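Side-chain contacts in catechol 1,2-dioxygenase (Burkholderia vietnamiensis, PDB 5TD3), which probably catalyses the intradiol cleavage of catechol by molecular oxygen to cis,cis-muconate, at a metal site that holds zinc in this crystal: residues G173-F178 against H235-V240; T249-I254 against A265-E270; T278-A283 against K288-Q293; G199-R204 against I295-V300. All coordinates share one frame; numbering follows the deposited sequence. Where two conformers were deposited one is given.

Contact 1. Residues G173-F178 against H235-V240; sequences GFYSHF and HVHFFV. With ZN (zinc ion), chain C.
Tyr175, which starts a type II turn closed by Phe178 N on Tyr175 O (3.0 Å), reaches across to His235 and His237 over a wide backbone gap, the shortest CA to CA separation being 11.1 Å between Tyr175 and Val236. A zinc ion bridges the gap, bound by Tyr175 OH at 1.9 Å, His235 NE2 at 2.1 Å and His237 NE2 at 2.0 Å. Tyr175 CG stands anti to the carbonyl carbon, which turns the ring toward the ion. The angles at zinc between the phenol oxygen and the two imidazole nitrogens are about 99° and 110°. Tyr175 OH lies 3.0 Å from His235 NE2 through shared metal binding, not a hydrogen bond. Intradiol dioxygenases use this tyrosine and histidine pattern, normally around a non-haem ferric iron with a second tyrosine and a solvent ligand; here the ion is zinc. Around the metal, the Tyr175 and His237 rings meet rim to rim, with planes at 54°. A second shell restrains the rings: His235 ND1 bonds to Pro233 O, while His237 stacks on Trp167. Water 1 donates to Tyr175 OH (2.6 Å) and to His235 O (2.9 Å), tying the phenol to the strand backbone beside the metal.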
loop_
_atom_site.group_PDB
_atom_site.type_symbol
_atom_site.label_atom_id
_atom_site.label_comp_id
_atom_site.label_asym_id
_atom_site.label_seq_id
_atom_site.Cartn_x
_atom_site.Cartn_y
_atom_site.Cartn_z
ATOM N N GLY A 173 11.238 22.706 10.587
ATOM C CA GLY A 173 11.199 21.676 9.583
ATOM C C GLY A 173 9.827 21.432 9.010
ATOM O O GLY A 173 9.625 20.411 8.349
ATOM N N PHE A 174 8.876 22.341 9.230
ATOM C CA PHE A 174 7.528 22.181 8.717
ATOM C C PHE A 174 7.299 23.090 7.519
ATOM O O PHE A 174 7.829 24.201 7.441
ATOM C CB PHE A 174 6.477 22.486 9.784
ATOM C CG PHE A 174 6.454 21.499 10.918
ATOM C CD1 PHE A 174 6.513 20.142 10.666
ATOM C CD2 PHE A 174 6.355 21.935 12.235
ATOM C CE1 PHE A 174 6.489 19.224 11.714
ATOM C CE2 PHE A 174 6.333 21.027 13.278
ATOM C CZ PHE A 174 6.399 19.675 13.015
ATOM N N TYR A 175 6.496 22.601 6.589
ATOM C CA TYR A 175 6.083 23.364 5.421
ATOM C C TYR A 175 4.677 23.890 5.605
ATOM O O TYR A 175 3.809 23.207 6.161
ATOM C CB TYR A 175 6.084 22.506 4.165
ATOM C CG TYR A 175 7.431 22.075 3.661
ATOM C CD1 TYR A 175 8.205 21.144 4.350
ATOM C CD2 TYR A 175 7.908 22.553 2.449
ATOM C CE1 TYR A 175 9.429 20.737 3.859
ATOM C CE2 TYR A 175 9.123 22.140 1.951
ATOM C CZ TYR A 175 9.880 21.244 2.654
ATOM O OH TYR A 175 11.085 20.863 2.118
ATOM N N SER A 176 4.427 25.078 5.056
ATOM C CA SER A 176 3.052 25.555 5.030
ATOM C C SER A 176 2.168 24.565 4.265
ATOM O O SER A 176 2.619 23.874 3.347
ATOM C CB SER A 176 2.972 26.959 4.418
ATOM O OG SER A 176 3.439 26.974 3.074
ATOM N N HIS A 177 0.908 24.472 4.706
ATOM C CA HIS A 177 -0.115 23.542 4.210
ATOM C C HIS A 177 0.108 22.112 4.695
ATOM O O HIS A 177 -0.758 21.247 4.499
ATOM C CB HIS A 177 -0.210 23.556 2.681
ATOM C CG HIS A 177 -0.431 24.924 2.118
ATOM N ND1 HIS A 177 -1.688 25.416 1.828
ATOM C CD2 HIS A 177 0.439 25.924 1.837
ATOM C CE1 HIS A 177 -1.578 26.651 1.371
ATOM N NE2 HIS A 177 -0.298 26.982 1.369
ATOM N N PHE A 178 1.246 21.858 5.331
ATOM C CA PHE A 178 1.570 20.558 5.918
ATOM C C PHE A 178 2.090 20.719 7.341
ATOM O O PHE A 178 2.838 19.870 7.843
ATOM C CB PHE A 178 2.595 19.808 5.060
ATOM C CG PHE A 178 2.148 19.569 3.645
ATOM C CD1 PHE A 178 1.379 18.459 3.330
ATOM C CD2 PHE A 178 2.505 20.443 2.624
ATOM C CE1 PHE A 178 0.981 18.209 2.046
ATOM C CE2 PHE A 178 2.098 20.209 1.317
ATOM C CZ PHE A 178 1.332 19.092 1.021
ATOM N N HIS A 235 17.198 22.068 2.883
ATOM C CA HIS A 235 17.212 22.155 1.428
ATOM C C HIS A 235 16.113 23.111 0.986
ATOM O O HIS A 235 15.250 23.512 1.767
ATOM C CB HIS A 235 16.995 20.779 0.799
ATOM C CG HIS A 235 15.703 20.153 1.220
ATOM N ND1 HIS A 235 15.547 19.525 2.436
ATOM C CD2 HIS A 235 14.493 20.097 0.610
ATOM C CE1 HIS A 235 14.302 19.096 2.552
ATOM N NE2 HIS A 235 13.644 19.428 1.456
ATOM N N VAL A 236 16.150 23.457 -0.293
ATOM C CA VAL A 236 15.168 24.333 -0.914
ATOM C C VAL A 236 14.766 23.682 -2.223
ATOM O O VAL A 236 15.639 23.238 -2.977
ATOM C CB VAL A 236 15.729 25.742 -1.178
ATOM C CG1 VAL A 236 14.687 26.596 -1.872
ATOM C CG2 VAL A 236 16.173 26.410 0.128
ATOM N N HIS A 237 13.457 23.604 -2.483
ATOM C CA HIS A 237 12.933 23.023 -3.718
ATOM C C HIS A 237 12.740 24.086 -4.789
ATOM O O HIS A 237 12.382 25.232 -4.490
ATOM C CB HIS A 237 11.567 22.357 -3.517
ATOM C CG HIS A 237 11.559 21.223 -2.541
ATOM N ND1 HIS A 237 11.723 19.911 -2.929
ATOM C CD2 HIS A 237 11.342 21.197 -1.203
ATOM C CE1 HIS A 237 11.654 19.127 -1.865
ATOM N NE2 HIS A 237 11.414 19.882 -0.805
ATOM N N PHE A 238 12.877 23.657 -6.051
ATOM C CA PHE A 238 12.570 24.489 -7.208
ATOM C C PHE A 238 11.876 23.708 -8.323
ATOM O O PHE A 238 12.228 22.566 -8.628
ATOM C CB PHE A 238 13.833 25.132 -7.805
ATOM C CG PHE A 238 14.549 26.048 -6.870
ATOM C CD1 PHE A 238 14.154 27.363 -6.726
ATOM C CD2 PHE A 238 15.635 25.596 -6.138
ATOM C CE1 PHE A 238 14.823 28.213 -5.868
ATOM C CE2 PHE A 238 16.313 26.451 -5.280
ATOM C CZ PHE A 238 15.904 27.760 -5.149
ATOM N N PHE A 239 10.897 24.360 -8.942
ATOM C CA PHE A 239 10.450 24.084 -10.298
ATOM C C PHE A 239 10.916 25.246 -11.154
ATOM O O PHE A 239 10.838 26.397 -10.718
ATOM C CB PHE A 239 8.918 24.034 -10.422
ATOM C CG PHE A 239 8.269 22.751 -9.991
ATOM C CD1 PHE A 239 8.882 21.532 -10.168
ATOM C CD2 PHE A 239 6.987 22.789 -9.449
ATOM C CE1 PHE A 239 8.235 20.356 -9.771
ATOM C CE2 PHE A 239 6.345 21.631 -9.049
ATOM C CZ PHE A 239 6.981 20.414 -9.212
ATOM N N VAL A 240 11.347 24.972 -12.387
ATOM C CA VAL A 240 11.526 26.035 -13.369
ATOM C C VAL A 240 10.805 25.644 -14.653
ATOM O O VAL A 240 11.106 24.602 -15.247
ATOM C CB VAL A 240 13.005 26.335 -13.658
ATOM C CG1 VAL A 240 13.094 27.549 -14.581
ATOM C CG2 VAL A 240 13.761 26.587 -12.362
HETATM ZN ZN ZN C . 11.603 19.420 1.081
HETATM O O HOH W 1 12.804 22.611 2.995
#

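Contact 2. Residues T249-I254 against A265-E270; sequences TTQFNI and AYATRE
Asn253 lays its amide beside the Thr268 side chain, with ND2 3.6 Å from Thr268 OG1 and no hydrogen bond between them; the hydroxyl is bonded to Ile260 O. The amide is brought there by a CG that sits beside the backbone N, anti to the carbonyl carbon (chi1 -73°). Nearby, Gln251 OE1 approaches the methyl CB of Ala267 at 4.1 Å. Direct contact is slight, and only 130 Å² is buried.

The polar coupling runs mainly through water. Water 2 donates to Gln251 OE1 (2.8 Å) and to Ala267 O (2.8 Å), so the amide oxygen is linked to the loop backbone. Water 3 donates to Thr268 OG1 at 2.7 Å and lies equally near Asn253 OD1, although it has more acceptors around it than protons to give.

Within the strand, Asn253 ND2 makes a weak bond to Gln251 OE1, 3.0 Å long and bent to 124° at the hydrogen. Gln251 was modelled in two conformers, so the links through its OE1 hold for one of them and are less certain.

Strand 248-253 is an outermost strand of its sheet, beside strand 235-241. Gln251 and Asn253 both touch His235 there and thus form part of the zinc site's second shell. Elsewhere on the loop, Arg269 makes a salt bridge with Asp100 of helix 91-105, while Tyr266 packs on Leu22 of the second subunit.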
loop_
_atom_site.group_PDB
_atom_site.type_symbol
_atom_site.label_atom_id
_atom_site.label_comp_id
_atom_site.label_asym_id
_atom_site.label_seq_id
_atom_site.Cartn_x
_atom_site.Cartn_y
_atom_site.Cartn_z
ATOM N N THR A 249 12.756 20.021 -12.371
ATOM C CA THR A 249 12.496 19.763 -10.958
ATOM C C THR A 249 13.849 19.573 -10.280
ATOM O O THR A 249 14.613 18.683 -10.666
ATOM C CB THR A 249 11.644 18.503 -10.765
ATOM O OG1 THR A 249 10.386 18.644 -11.439
ATOM C CG2 THR A 249 11.412 18.212 -9.258
ATOM N N THR A 250 14.156 20.397 -9.281
ATOM C CA THR A 250 15.463 20.284 -8.639
ATOM C C THR A 250 15.380 20.835 -7.220
ATOM O O THR A 250 14.306 21.203 -6.730
ATOM C CB THR A 250 16.552 20.985 -9.478
ATOM O OG1 THR A 250 17.852 20.633 -8.990
ATOM C CG2 THR A 250 16.408 22.517 -9.450
ATOM N N GLN A 251 16.537 20.858 -6.562
ATOM C CA GLN A 251 16.677 21.425 -5.232
ATOM C C GLN A 251 18.122 21.857 -5.061
ATOM O O GLN A 251 18.977 21.583 -5.906
ATOM C CB GLN A 251 16.306 20.414 -4.146
ATOM C CG GLN A 251 17.484 19.558 -3.692
ATOM C CD GLN A 251 17.117 18.589 -2.586
ATOM O OE1 GLN A 251 17.979 18.095 -1.859
ATOM N NE2 GLN A 251 15.829 18.318 -2.450
ATOM N N PHE A 252 18.401 22.557 -3.963
ATOM C CA PHE A 252 19.790 22.560 -3.516
ATOM C C PHE A 252 19.815 22.354 -2.007
ATOM O O PHE A 252 18.835 22.619 -1.301
ATOM C CB PHE A 252 20.603 23.797 -3.963
ATOM C CG PHE A 252 20.155 25.109 -3.392
ATOM C CD1 PHE A 252 20.324 25.413 -2.043
ATOM C CD2 PHE A 252 19.648 26.088 -4.231
ATOM C CE1 PHE A 252 19.930 26.640 -1.538
ATOM C CE2 PHE A 252 19.254 27.317 -3.728
ATOM C CZ PHE A 252 19.399 27.594 -2.384
ATOM N N ASN A 253 20.925 21.816 -1.527
ATOM C CA ASN A 253 21.089 21.581 -0.106
ATOM C C ASN A 253 21.895 22.707 0.517
ATOM O O ASN A 253 22.762 23.304 -0.124
ATOM C CB ASN A 253 21.761 20.232 0.136
ATOM C CG ASN A 253 20.826 19.076 -0.142
ATOM O OD1 ASN A 253 20.060 18.665 0.727
ATOM N ND2 ASN A 253 20.852 18.578 -1.366
ATOM N N ILE A 254 21.601 22.992 1.781
ATOM C CA ILE A 254 22.318 24.035 2.501
ATOM C C ILE A 254 23.690 23.501 2.881
ATOM O O ILE A 254 23.801 22.471 3.554
ATOM C CB ILE A 254 21.534 24.492 3.737
ATOM C CG1 ILE A 254 20.151 24.987 3.308
ATOM C CG2 ILE A 254 22.313 25.580 4.487
ATOM C CD1 ILE A 254 20.199 26.163 2.338
ATOM N N ALA A 265 15.999 10.324 1.772
ATOM C CA ALA A 265 15.356 10.257 0.464
ATOM C C ALA A 265 16.364 10.290 -0.675
ATOM O O ALA A 265 15.963 10.387 -1.843
ATOM C CB ALA A 265 14.338 11.393 0.296
ATOM N N TYR A 266 17.660 10.254 -0.355
ATOM C CA TYR A 266 18.711 9.980 -1.332
ATOM C C TYR A 266 18.752 11.002 -2.466
ATOM O O TYR A 266 19.077 10.663 -3.608
ATOM C CB TYR A 266 18.539 8.571 -1.886
ATOM C CG TYR A 266 18.547 7.547 -0.789
ATOM C CD1 TYR A 266 19.728 7.228 -0.118
ATOM C CD2 TYR A 266 17.377 6.931 -0.394
ATOM C CE1 TYR A 266 19.735 6.290 0.906
ATOM C CE2 TYR A 266 17.371 6.003 0.620
ATOM C CZ TYR A 266 18.552 5.687 1.261
ATOM O OH TYR A 266 18.556 4.769 2.266
ATOM N N ALA A 267 18.478 12.268 -2.145
ATOM C CA ALA A 267 18.277 13.288 -3.164
ATOM C C ALA A 267 19.484 14.183 -3.417
ATOM O O ALA A 267 19.445 14.988 -4.358
ATOM C CB ALA A 267 17.084 14.174 -2.785
ATOM N N THR A 268 20.545 14.072 -2.624
ATOM C CA THR A 268 21.650 15.020 -2.719
ATOM C C THR A 268 22.482 14.758 -3.969
ATOM O O THR A 268 22.735 13.609 -4.337
ATOM C CB THR A 268 22.532 14.907 -1.477
ATOM O OG1 THR A 268 21.761 15.272 -0.321
ATOM C CG2 THR A 268 23.733 15.834 -1.583
ATOM N N ARG A 269 22.910 15.836 -4.636
ATOM C CA ARG A 269 23.798 15.741 -5.787
ATOM C C ARG A 269 24.923 16.751 -5.626
ATOM O O ARG A 269 24.703 17.844 -5.103
ATOM C CB ARG A 269 23.066 15.981 -7.107
ATOM C CG ARG A 269 21.810 15.080 -7.293
ATOM C CD ARG A 269 21.280 15.127 -8.716
ATOM N NE ARG A 269 22.096 14.344 -9.644
ATOM C CZ ARG A 269 21.638 13.828 -10.782
ATOM N NH1 ARG A 269 20.370 14.011 -11.134
ATOM N NH2 ARG A 269 22.441 13.120 -11.570
ATOM N N GLU A 270 26.130 16.371 -6.067
ATOM C CA GLU A 270 27.310 17.221 -5.863
ATOM C C GLU A 270 27.142 18.601 -6.500
ATOM O O GLU A 270 27.650 19.594 -5.969
ATOM C CB GLU A 270 28.575 16.531 -6.402
HETATM O O HOH W 2 19.887 17.683 -3.834
HETATM O O HOH W 3 19.241 16.232 -0.135
#

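Contact 3. Residues T278-A283 against K288-Q293; sequences TKTGGA and KADAYQ
Asp290 grips the turn of Gly281 and Gly282 with two short bonds. Its side-chain OD1 receives Gly281 N at 2.7 Å, from 44° above the carboxylate plane, and its backbone O receives Gly282 N, also at 2.7 Å. Swinging CG anti to the backbone N (chi1 175°) carries the carboxylate over this turn, where OD2 also meets the methyl CG2 of Thr280.

Next comes a hydrogen-bonded antiparallel pair, Lys279 with Tyr292: Lys279 N to Tyr292 O is nearly straight at 172°, and Tyr292 N to Lys279 O returns it at 3.0 Å. In the adjoining non-hydrogen-bonded pair, Thr278 OG1 donates to Gln293 OE1 (3.0 Å), a side-chain link made possible by the bend of the glutamine chain at chi2.

The packing centres on Tyr292. Lys279 CB stands over one face of its ring, 4.0 Å from the centroid, a CH-pi contact; CD continues along to the phenol end, 3.5 Å from Tyr292 OH. Gly282 CA fits obliquely against CD1 at 3.6 Å. Buried Ala289 O finds no hydrogen-bond donor, merely a CA-H...O approach from Gly282.

Beyond the pair, Lys279 NZ forms a salt bridge with Asp294. This exposed beta hairpin joins outermost strand 276-279 to strand 292-300, whose other flank is strand 144-152, with Tyr292 resting on Pro144 and Val146.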
loop_
_atom_site.group_PDB
_atom_site.type_symbol
_atom_site.label_atom_id
_atom_site.label_comp_id
_atom_site.label_asym_id
_atom_site.label_seq_id
_atom_site.Cartn_x
_atom_site.Cartn_y
_atom_site.Cartn_z
ATOM N N THR A 278 28.027 34.727 4.354
ATOM C CA THR A 278 27.388 35.727 5.197
ATOM C C THR A 278 27.712 37.113 4.656
ATOM O O THR A 278 28.876 37.431 4.396
ATOM C CB THR A 278 27.857 35.597 6.649
ATOM O OG1 THR A 278 27.582 34.272 7.134
ATOM C CG2 THR A 278 27.161 36.633 7.542
ATOM N N LYS A 279 26.680 37.937 4.502
ATOM C CA LYS A 279 26.809 39.284 3.971
ATOM C C LYS A 279 26.153 40.268 4.926
ATOM O O LYS A 279 25.396 39.887 5.820
ATOM C CB LYS A 279 26.167 39.403 2.577
ATOM C CG LYS A 279 26.839 38.552 1.502
ATOM C CD LYS A 279 26.341 38.920 0.105
ATOM C CE LYS A 279 27.149 38.203 -0.971
ATOM N NZ LYS A 279 26.672 38.496 -2.358
ATOM N N THR A 280 26.473 41.545 4.749
ATOM C CA THR A 280 25.844 42.609 5.520
ATOM C C THR A 280 25.052 43.506 4.575
ATOM O O THR A 280 25.045 43.312 3.356
ATOM C CB THR A 280 26.873 43.404 6.331
ATOM O OG1 THR A 280 28.098 43.495 5.597
ATOM C CG2 THR A 280 27.129 42.722 7.666
ATOM N N GLY A 281 24.373 44.491 5.157
ATOM C CA GLY A 281 23.485 45.343 4.393
ATOM C C GLY A 281 22.104 44.763 4.189
ATOM O O GLY A 281 21.435 45.103 3.209
ATOM N N GLY A 282 21.658 43.887 5.095
ATOM C CA GLY A 282 20.369 43.238 4.919
ATOM C C GLY A 282 19.185 44.187 4.961
ATOM O O GLY A 282 18.167 43.942 4.307
ATOM N N ALA A 283 19.293 45.278 5.722
ATOM C CA ALA A 283 18.168 46.202 5.826
ATOM C C ALA A 283 17.809 46.782 4.462
ATOM O O ALA A 283 16.625 46.918 4.127
ATOM C CB ALA A 283 18.487 47.315 6.826
ATOM N N LYS A 288 15.140 41.362 7.816
ATOM C CA LYS A 288 14.910 41.646 9.228
ATOM C C LYS A 288 16.193 41.859 10.021
ATOM O O LYS A 288 16.111 42.154 11.217
ATOM C CB LYS A 288 14.094 40.520 9.867
ATOM C CG LYS A 288 14.837 39.211 10.019
ATOM C CD LYS A 288 13.942 38.177 10.683
ATOM C CE LYS A 288 14.623 36.833 10.813
ATOM N NZ LYS A 288 13.760 35.871 11.571
ATOM N N ALA A 289 17.365 41.695 9.407
ATOM C CA ALA A 289 18.629 41.889 10.104
ATOM C C ALA A 289 19.657 42.434 9.121
ATOM O O ALA A 289 19.505 42.305 7.903
ATOM C CB ALA A 289 19.119 40.585 10.751
ATOM N N ASP A 290 20.709 43.052 9.662
ATOM C CA ASP A 290 21.793 43.528 8.808
ATOM C C ASP A 290 22.568 42.365 8.209
ATOM O O ASP A 290 22.905 42.380 7.018
ATOM C CB ASP A 290 22.734 44.436 9.601
ATOM C CG ASP A 290 23.953 44.872 8.793
ATOM O OD1 ASP A 290 23.791 45.393 7.666
ATOM O OD2 ASP A 290 25.082 44.670 9.285
ATOM N N ALA A 291 22.881 41.365 9.024
ATOM C CA ALA A 291 23.575 40.174 8.568
ATOM C C ALA A 291 22.573 39.171 8.008
ATOM O O ALA A 291 21.531 38.923 8.618
ATOM C CB ALA A 291 24.357 39.541 9.718
ATOM N N TYR A 292 22.895 38.601 6.849
ATOM C CA TYR A 292 22.050 37.587 6.237
ATOM C C TYR A 292 22.937 36.575 5.524
ATOM O O TYR A 292 24.141 36.785 5.348
ATOM C CB TYR A 292 21.028 38.207 5.277
ATOM C CG TYR A 292 21.637 38.848 4.053
ATOM C CD1 TYR A 292 22.044 40.175 4.067
ATOM C CD2 TYR A 292 21.808 38.123 2.883
ATOM C CE1 TYR A 292 22.603 40.762 2.944
ATOM C CE2 TYR A 292 22.365 38.696 1.761
ATOM C CZ TYR A 292 22.759 40.016 1.797
ATOM O OH TYR A 292 23.316 40.584 0.679
ATOM N N GLN A 293 22.331 35.462 5.133
ATOM C CA GLN A 293 23.011 34.424 4.374
ATOM C C GLN A 293 22.651 34.572 2.908
ATOM O O GLN A 293 21.484 34.757 2.566
ATOM C CB GLN A 293 22.607 33.029 4.852
ATOM C CG GLN A 293 22.868 32.764 6.313
ATOM C CD GLN A 293 24.189 32.076 6.535
ATOM O OE1 GLN A 293 25.245 32.653 6.286
ATOM N NE2 GLN A 293 24.141 30.833 7.002
HETATM O O HOH W 4 21.641 46.422 7.344
#

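Contact 4. Residues G199-R204 against I295-V300; sequences GTYAFR and ITFDFV
Tyr201 lies on strand 200-206 and Phe297 at the break in strand 292-300; their CA atoms are 9.6 Å apart, and the strands are not neighbours, since strand 144-152 runs between them. Because 200-206 is antiparallel to that middle strand and 292-300 parallel to it, the two segments run in opposite directions, and their contact is made by the Tyr201 side chain reaching over the strand between, to a backbone carbonyl and to Phe299. With CG held between the backbone N and the carbonyl carbon (chi1 78°), the Tyr201 ring extends across the sheet and delivers OH to Phe297 O, a 2.7 Å hydrogen bond in which the hydroxyl donates. The acceptor lies at the ring edge, in the plane of the phenol. The bond thus supplies a side-chain donor to a carbonyl at the strand break; next to it, Asp298 OD1 takes Thr150 N.

The setting is the beta sandwich of the intradiol dioxygenases, two mixed sheets packed face to face, and the aromatic side chains here fill its interior. Phe299 meets Tyr201 obliquely: planes at 52°, centroids 5.4 Å apart, closest atoms Phe299 CE2 and Tyr201 CE1 at 3.6 Å. The two side chains cross at about a right angle. Phe297 touches the hydroxyl more lightly, through CB at 3.6 Å from Tyr201 OH and through the rim of its ring. Facing the other sheet, Phe297 and Phe299 each make an edge-to-face pair, with Phe252 and Phe238 respectively.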
loop_
_atom_site.group_PDB
_atom_site.type_symbol
_atom_site.label_atom_id
_atom_site.label_comp_id
_atom_site.label_asym_id
_atom_site.label_seq_id
_atom_site.Cartn_x
_atom_site.Cartn_y
_atom_site.Cartn_z
ATOM N N GLY A 199 17.295 37.421 -17.317
ATOM C CA GLY A 199 17.216 36.069 -16.799
ATOM C C GLY A 199 17.368 35.934 -15.301
ATOM O O GLY A 199 17.464 34.808 -14.801
ATOM N N THR A 200 17.370 37.037 -14.555
ATOM C CA THR A 200 17.704 36.963 -13.143
ATOM C C THR A 200 16.466 36.731 -12.285
ATOM O O THR A 200 15.354 37.143 -12.626
ATOM C CB THR A 200 18.429 38.232 -12.688
ATOM O OG1 THR A 200 17.555 39.359 -12.811
ATOM C CG2 THR A 200 19.679 38.462 -13.543
ATOM N N TYR A 201 16.677 36.058 -11.161
ATOM C CA TYR A 201 15.648 35.855 -10.153
ATOM C C TYR A 201 16.276 36.098 -8.793
ATOM O O TYR A 201 17.487 35.943 -8.617
ATOM C CB TYR A 201 15.072 34.433 -10.203
ATOM C CG TYR A 201 16.001 33.447 -9.542
ATOM C CD1 TYR A 201 17.090 32.927 -10.229
ATOM C CD2 TYR A 201 15.811 33.062 -8.221
ATOM C CE1 TYR A 201 17.953 32.054 -9.629
ATOM C CE2 TYR A 201 16.678 32.195 -7.606
ATOM C CZ TYR A 201 17.746 31.697 -8.316
ATOM O OH TYR A 201 18.608 30.821 -7.707
ATOM N N ALA A 202 15.440 36.448 -7.815
ATOM C CA ALA A 202 15.910 36.516 -6.440
ATOM C C ALA A 202 14.759 36.239 -5.489
ATOM O O ALA A 202 13.653 36.747 -5.683
ATOM C CB ALA A 202 16.532 37.880 -6.121
ATOM N N PHE A 203 15.026 35.427 -4.468
ATOM C CA PHE A 203 14.078 35.173 -3.390
ATOM C C PHE A 203 14.643 35.714 -2.086
ATOM O O PHE A 203 15.833 35.547 -1.795
ATOM C CB PHE A 203 13.774 33.673 -3.224
ATOM C CG PHE A 203 12.959 33.086 -4.335
ATOM C CD1 PHE A 203 11.582 33.247 -4.363
ATOM C CD2 PHE A 203 13.571 32.367 -5.357
ATOM C CE1 PHE A 203 10.820 32.698 -5.378
ATOM C CE2 PHE A 203 12.816 31.819 -6.382
ATOM C CZ PHE A 203 11.438 31.990 -6.397
ATOM N N ARG A 204 13.793 36.387 -1.314
ATOM C CA ARG A 204 14.130 36.833 0.029
ATOM C C ARG A 204 13.282 36.025 0.998
ATOM O O ARG A 204 12.051 36.048 0.916
ATOM C CB ARG A 204 13.897 38.337 0.186
ATOM C CG ARG A 204 14.898 39.132 -0.632
ATOM C CD ARG A 204 14.425 40.494 -1.049
ATOM N NE ARG A 204 15.365 41.039 -2.034
ATOM C CZ ARG A 204 15.496 42.327 -2.321
ATOM N NH1 ARG A 204 14.749 43.227 -1.698
ATOM N NH2 ARG A 204 16.381 42.713 -3.228
ATOM N N ILE A 295 23.071 33.088 -1.130
ATOM C CA ILE A 295 23.340 31.929 -1.968
ATOM C C ILE A 295 23.129 32.320 -3.419
ATOM O O ILE A 295 22.022 32.713 -3.805
ATOM C CB ILE A 295 22.441 30.739 -1.610
ATOM C CG1 ILE A 295 22.729 30.276 -0.179
ATOM C CG2 ILE A 295 22.653 29.624 -2.620
ATOM C CD1 ILE A 295 21.889 29.101 0.262
ATOM N N THR A 296 24.180 32.206 -4.221
ATOM C CA THR A 296 24.060 32.333 -5.663
ATOM C C THR A 296 23.827 30.946 -6.246
ATOM O O THR A 296 24.599 30.020 -5.980
ATOM C CB THR A 296 25.320 32.961 -6.264
ATOM O OG1 THR A 296 25.608 34.210 -5.611
ATOM C CG2 THR A 296 25.123 33.209 -7.752
ATOM N N PHE A 297 22.770 30.804 -7.037
ATOM C CA PHE A 297 22.424 29.508 -7.615
ATOM C C PHE A 297 21.839 29.734 -8.996
ATOM O O PHE A 297 20.806 30.392 -9.130
ATOM C CB PHE A 297 21.442 28.744 -6.730
ATOM C CG PHE A 297 21.142 27.345 -7.214
ATOM C CD1 PHE A 297 22.129 26.370 -7.227
ATOM C CD2 PHE A 297 19.860 27.001 -7.626
ATOM C CE1 PHE A 297 21.848 25.085 -7.666
ATOM C CE2 PHE A 297 19.572 25.716 -8.056
ATOM C CZ PHE A 297 20.565 24.759 -8.079
ATOM N N ASP A 298 22.512 29.204 -10.009
ATOM C CA ASP A 298 22.124 29.379 -11.398
ATOM C C ASP A 298 21.391 28.141 -11.904
ATOM O O ASP A 298 21.659 27.019 -11.467
ATOM C CB ASP A 298 23.360 29.647 -12.264
ATOM C CG ASP A 298 24.057 30.946 -11.896
ATOM O OD1 ASP A 298 23.360 31.912 -11.496
ATOM O OD2 ASP A 298 25.305 30.996 -12.006
ATOM N N PHE A 299 20.431 28.361 -12.798
ATOM C CA PHE A 299 19.719 27.286 -13.477
ATOM C C PHE A 299 20.128 27.240 -14.941
ATOM O O PHE A 299 20.254 28.281 -15.588
ATOM C CB PHE A 299 18.205 27.470 -13.410
ATOM C CG PHE A 299 17.651 27.477 -12.023
ATOM C CD1 PHE A 299 17.362 26.289 -11.371
ATOM C CD2 PHE A 299 17.406 28.678 -11.374
ATOM C CE1 PHE A 299 16.838 26.298 -10.088
ATOM C CE2 PHE A 299 16.878 28.702 -10.090
ATOM C CZ PHE A 299 16.595 27.506 -9.444
ATOM N N VAL A 300 20.342 26.034 -15.455
ATOM C CA VAL A 300 20.547 25.812 -16.880
ATOM C C VAL A 300 19.469 24.848 -17.342
ATOM O O VAL A 300 19.362 23.731 -16.816
ATOM C CB VAL A 300 21.947 25.271 -17.186
ATOM C CG1 VAL A 300 22.087 25.012 -18.693
ATOM C CG2 VAL A 300 22.994 26.276 -16.710
#

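Overall arrangement
All four contacts belong to the dioxygenase domain and divide between the two five-stranded mixed layers of its sandwich. Contacts 1 and 2, with centres 13 Å apart, share one layer through adjoining strands 235-241 and 248-253; contacts 3 and 4, 18 Å apart, use strand 292-300 of the other. Along the chain, contacts 1, 2 and 3 follow in series; contact 4 spans contacts 2 and 3 and alternates its segments with those of contact 1. The layers also meet where Val240 CG2 packs on Phe299 CD1 at 3.7 Å and Phe252 on Ile295. The metal site of contact 1 is therefore backed by the sandwich interior, whereas contact 3, whose centre is about 23 Å from that of contact 1, lies at the surface.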